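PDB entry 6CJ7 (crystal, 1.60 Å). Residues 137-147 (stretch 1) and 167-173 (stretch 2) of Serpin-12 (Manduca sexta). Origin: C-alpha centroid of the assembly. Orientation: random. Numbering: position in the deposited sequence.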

# COMPACT_ATOMS: atom_id res chain seq x y z
N ASN A 137 22.25 7.23 -1.27
CA ASN A 137 22.04 6.88 -2.67
C ASN A 137 20.72 6.14 -2.87
O ASN A 137 20.00 6.39 -3.85
CB ASN A 137 23.20 6.03 -3.19
CG ASN A 137 24.40 6.86 -3.58
OD1 ASN A 137 24.27 8.04 -3.93
ND2 ASN A 137 25.59 6.26 -3.51
N ILE A 138 20.37 5.25 -1.95
CA ILE A 138 19.09 4.55 -2.05
C ILE A 138 17.94 5.53 -1.88
O ILE A 138 16.98 5.53 -2.66
CB ILE A 138 19.01 3.41 -1.03
CG1 ILE A 138 19.98 2.28 -1.44
CG2 ILE A 138 17.58 2.89 -0.93
CD1 ILE A 138 20.23 1.27 -0.33
N ASN A 139 18.03 6.40 -0.87
CA ASN A 139 16.96 7.37 -0.63
C ASN A 139 16.80 8.33 -1.80
O ASN A 139 15.68 8.69 -2.16
CB ASN A 139 17.22 8.15 0.66
CG ASN A 139 16.94 7.33 1.91
OD1 ASN A 139 16.10 6.43 1.91
ND2 ASN A 139 17.64 7.65 2.99
N SER A 140 17.92 8.77 -2.39
CA SER A 140 17.83 9.67 -3.54
C SER A 140 17.15 8.99 -4.72
O SER A 140 16.36 9.61 -5.44
CB SER A 140 19.22 10.15 -3.94
OG SER A 140 19.68 11.16 -3.06
N TRP A 141 17.44 7.70 -4.95
CA TRP A 141 16.77 6.97 -6.01
C TRP A 141 15.27 6.87 -5.74
O TRP A 141 14.45 7.10 -6.64
CB TRP A 141 17.38 5.58 -6.19
CG TRP A 141 16.66 4.80 -7.23
CD1 TRP A 141 16.84 4.87 -8.59
CD2 TRP A 141 15.60 3.85 -7.02
NE1 TRP A 141 15.97 4.01 -9.22
CE2 TRP A 141 15.20 3.38 -8.28
CE3 TRP A 141 14.96 3.36 -5.87
CZ2 TRP A 141 14.18 2.45 -8.44
CZ3 TRP A 141 13.95 2.42 -6.03
CH2 TRP A 141 13.57 1.98 -7.31
N ILE A 142 14.90 6.52 -4.50
CA ILE A 142 13.47 6.46 -4.16
C ILE A 142 12.81 7.81 -4.39
O ILE A 142 11.73 7.90 -4.99
CB ILE A 142 13.27 6.00 -2.70
CG1 ILE A 142 13.79 4.58 -2.49
CG2 ILE A 142 11.79 6.10 -2.31
CD1 ILE A 142 13.80 4.18 -1.04
N ALA A 143 13.44 8.89 -3.90
CA ALA A 143 12.86 10.21 -4.09
C ALA A 143 12.70 10.55 -5.57
O ALA A 143 11.70 11.16 -5.97
CB ALA A 143 13.73 11.26 -3.39
N SER A 144 13.67 10.13 -6.40
CA SER A 144 13.58 10.41 -7.83
C SER A 144 12.43 9.67 -8.50
O SER A 144 11.98 10.09 -9.57
CB SER A 144 14.90 10.04 -8.52
OG SER A 144 15.07 8.63 -8.60
N LYS A 145 11.95 8.59 -7.89
CA LYS A 145 10.88 7.78 -8.46
C LYS A 145 9.50 8.12 -7.90
O LYS A 145 8.52 7.55 -8.38
CB LYS A 145 11.15 6.29 -8.20
CG LYS A 145 12.36 5.72 -8.94
CD LYS A 145 11.98 5.26 -10.33
CE LYS A 145 11.02 4.08 -10.26
NZ LYS A 145 10.41 3.78 -11.58
N THR A 146 9.42 8.99 -6.89
CA THR A 146 8.18 9.24 -6.16
C THR A 146 7.87 10.73 -6.08
O THR A 146 7.25 11.18 -5.11
CB THR A 146 8.25 8.65 -4.75
OG1 THR A 146 9.35 9.24 -4.04
CG2 THR A 146 8.41 7.12 -4.80
N ASN A 147 8.29 11.50 -7.08
CA ASN A 147 8.05 12.95 -7.10
C ASN A 147 8.56 13.61 -5.81
O ASN A 147 7.96 14.55 -5.28
CB ASN A 147 6.56 13.26 -7.31
CG ASN A 147 6.12 13.07 -8.76
OD1 ASN A 147 4.99 13.42 -9.12
ND2 ASN A 147 7.00 12.52 -9.59
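Stretch 2, residues 167-173: MVNAVYF

Residues 167-173 form an extended β-strand, part of a longer strand that continues beyond both ends of the stretch, with phi between -99° and -148° and psi between 111° and 151°. The strand runs in the same general direction as the helix of stretch 1, their N-to-C axes making an angle of 31° (signed crossing angle -31°) and approaching to 9.6 Å. No hydrogen bond joins the two stretches; the contact is built mainly from apolar side chains and buries 295 Å² in total.

The regular alternation of the strand decides which residues meet the helix. Met167, at the start, is out of reach: Met167 CB, the closest point of its side chain, remains 9.5 Å from Ile138 CG2. Val168 follows with its CA-to-CB bond directed toward the helix and is covered by it more than any other residue of the strand. Its chi1 is in the m well. Val168 CG1 lies 4.2 Å from Ile138 CG2 and 4.2 Å from Ile142 CD1, atoms of residues one helical turn apart. Val168 CG2 lies 4.2 Å from Trp141 CZ3 and 4.4 Å from Ile142 CD1, so both methyls pack on Ile142. The CA-to-CB bond of Trp141 points sideways, but its t rotamer brings the indole closer to the strand, and the valine methyl approaches the ring obliquely.

Asn169 points away from the helix, and its ND2 is hydrogen-bonded elsewhere in the structure. Ala170 turns toward the helix again. Its single methyl, CB, rests 4.1 Å from Ile142 CG2, and the CA atoms of Ala170 and Ile142 are 7.5 Å apart. Ile142 thus spans two successive inward positions of the strand, reaching Val168 through CD1 and Ala170 through CG2. Val171 points away and has almost no area covered by stretch 1.

Tyr172 is the last residue to face stretch 1, and here the closest partner is a backbone atom of Thr146, in the loop that follows the helix. Tyr172 CA is 6.2 Å from Thr146 CA, and Tyr172 CD2 lies 4.1 Å from Thr146 O, with the carbonyl oxygen oblique to the phenol ring. Thr146 OG1 donates a hydrogen bond to Ile142 O at 2.9 Å, tying the residue that meets Tyr172 to the one that packs on Ala170. Phe173 then lies out of reach of stretch 1, leaving Val168, Ala170 and Tyr172 as the strand's contact residues.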

# COMPACT_ATOMS: atom_id res chain seq x y z
N MET A 167 15.67 -4.58 0.57
CA MET A 167 14.52 -4.52 -0.31
C MET A 167 13.70 -3.27 -0.00
O MET A 167 13.41 -2.98 1.16
CB MET A 167 13.69 -5.79 -0.15
CG MET A 167 14.57 -7.05 -0.31
SD MET A 167 13.57 -8.48 -0.62
CE MET A 167 13.10 -8.22 -2.33
N VAL A 168 13.35 -2.52 -1.05
CA VAL A 168 12.53 -1.31 -0.91
C VAL A 168 11.33 -1.39 -1.85
O VAL A 168 11.45 -1.76 -3.02
CB VAL A 168 13.32 -0.01 -1.16
CG1 VAL A 168 14.46 0.12 -0.20
CG2 VAL A 168 13.82 0.09 -2.58
N ASN A 169 10.16 -1.06 -1.32
CA ASN A 169 8.95 -0.98 -2.13
C ASN A 169 8.16 0.20 -1.60
O ASN A 169 7.70 0.18 -0.46
CB ASN A 169 8.13 -2.27 -2.05
CG ASN A 169 8.88 -3.45 -2.61
OD1 ASN A 169 9.66 -4.12 -1.90
ND2 ASN A 169 8.69 -3.71 -3.91
N ALA A 170 8.07 1.24 -2.41
CA ALA A 170 7.46 2.50 -1.99
C ALA A 170 6.37 2.87 -2.99
O ALA A 170 6.44 2.52 -4.17
CB ALA A 170 8.51 3.60 -1.91
N VAL A 171 5.35 3.58 -2.51
CA VAL A 171 4.27 4.00 -3.41
C VAL A 171 3.70 5.33 -2.94
O VAL A 171 3.54 5.58 -1.74
CB VAL A 171 3.18 2.91 -3.52
CG1 VAL A 171 2.49 2.69 -2.19
CG2 VAL A 171 2.16 3.29 -4.60
N TYR A 172 3.43 6.20 -3.92
CA TYR A 172 2.81 7.51 -3.69
C TYR A 172 1.61 7.64 -4.61
O TYR A 172 1.71 7.35 -5.81
CB TYR A 172 3.80 8.64 -3.98
CG TYR A 172 3.17 10.01 -4.13
CD1 TYR A 172 2.60 10.65 -3.05
CD2 TYR A 172 3.19 10.67 -5.35
CE1 TYR A 172 2.03 11.92 -3.18
CE2 TYR A 172 2.63 11.94 -5.49
CZ TYR A 172 2.06 12.55 -4.40
OH TYR A 172 1.50 13.81 -4.52
N PHE A 173 0.47 8.08 -4.07
CA PHE A 173 -0.69 8.36 -4.92
C PHE A 173 -1.29 9.71 -4.59
O PHE A 173 -1.53 10.02 -3.42
CB PHE A 173 -1.79 7.29 -4.77
CG PHE A 173 -2.96 7.50 -5.70
CD1 PHE A 173 -4.10 8.17 -5.28
CD2 PHE A 173 -2.90 7.05 -7.01
CE1 PHE A 173 -5.17 8.38 -6.13
CE2 PHE A 173 -3.96 7.26 -7.87
CZ PHE A 173 -5.11 7.92 -7.44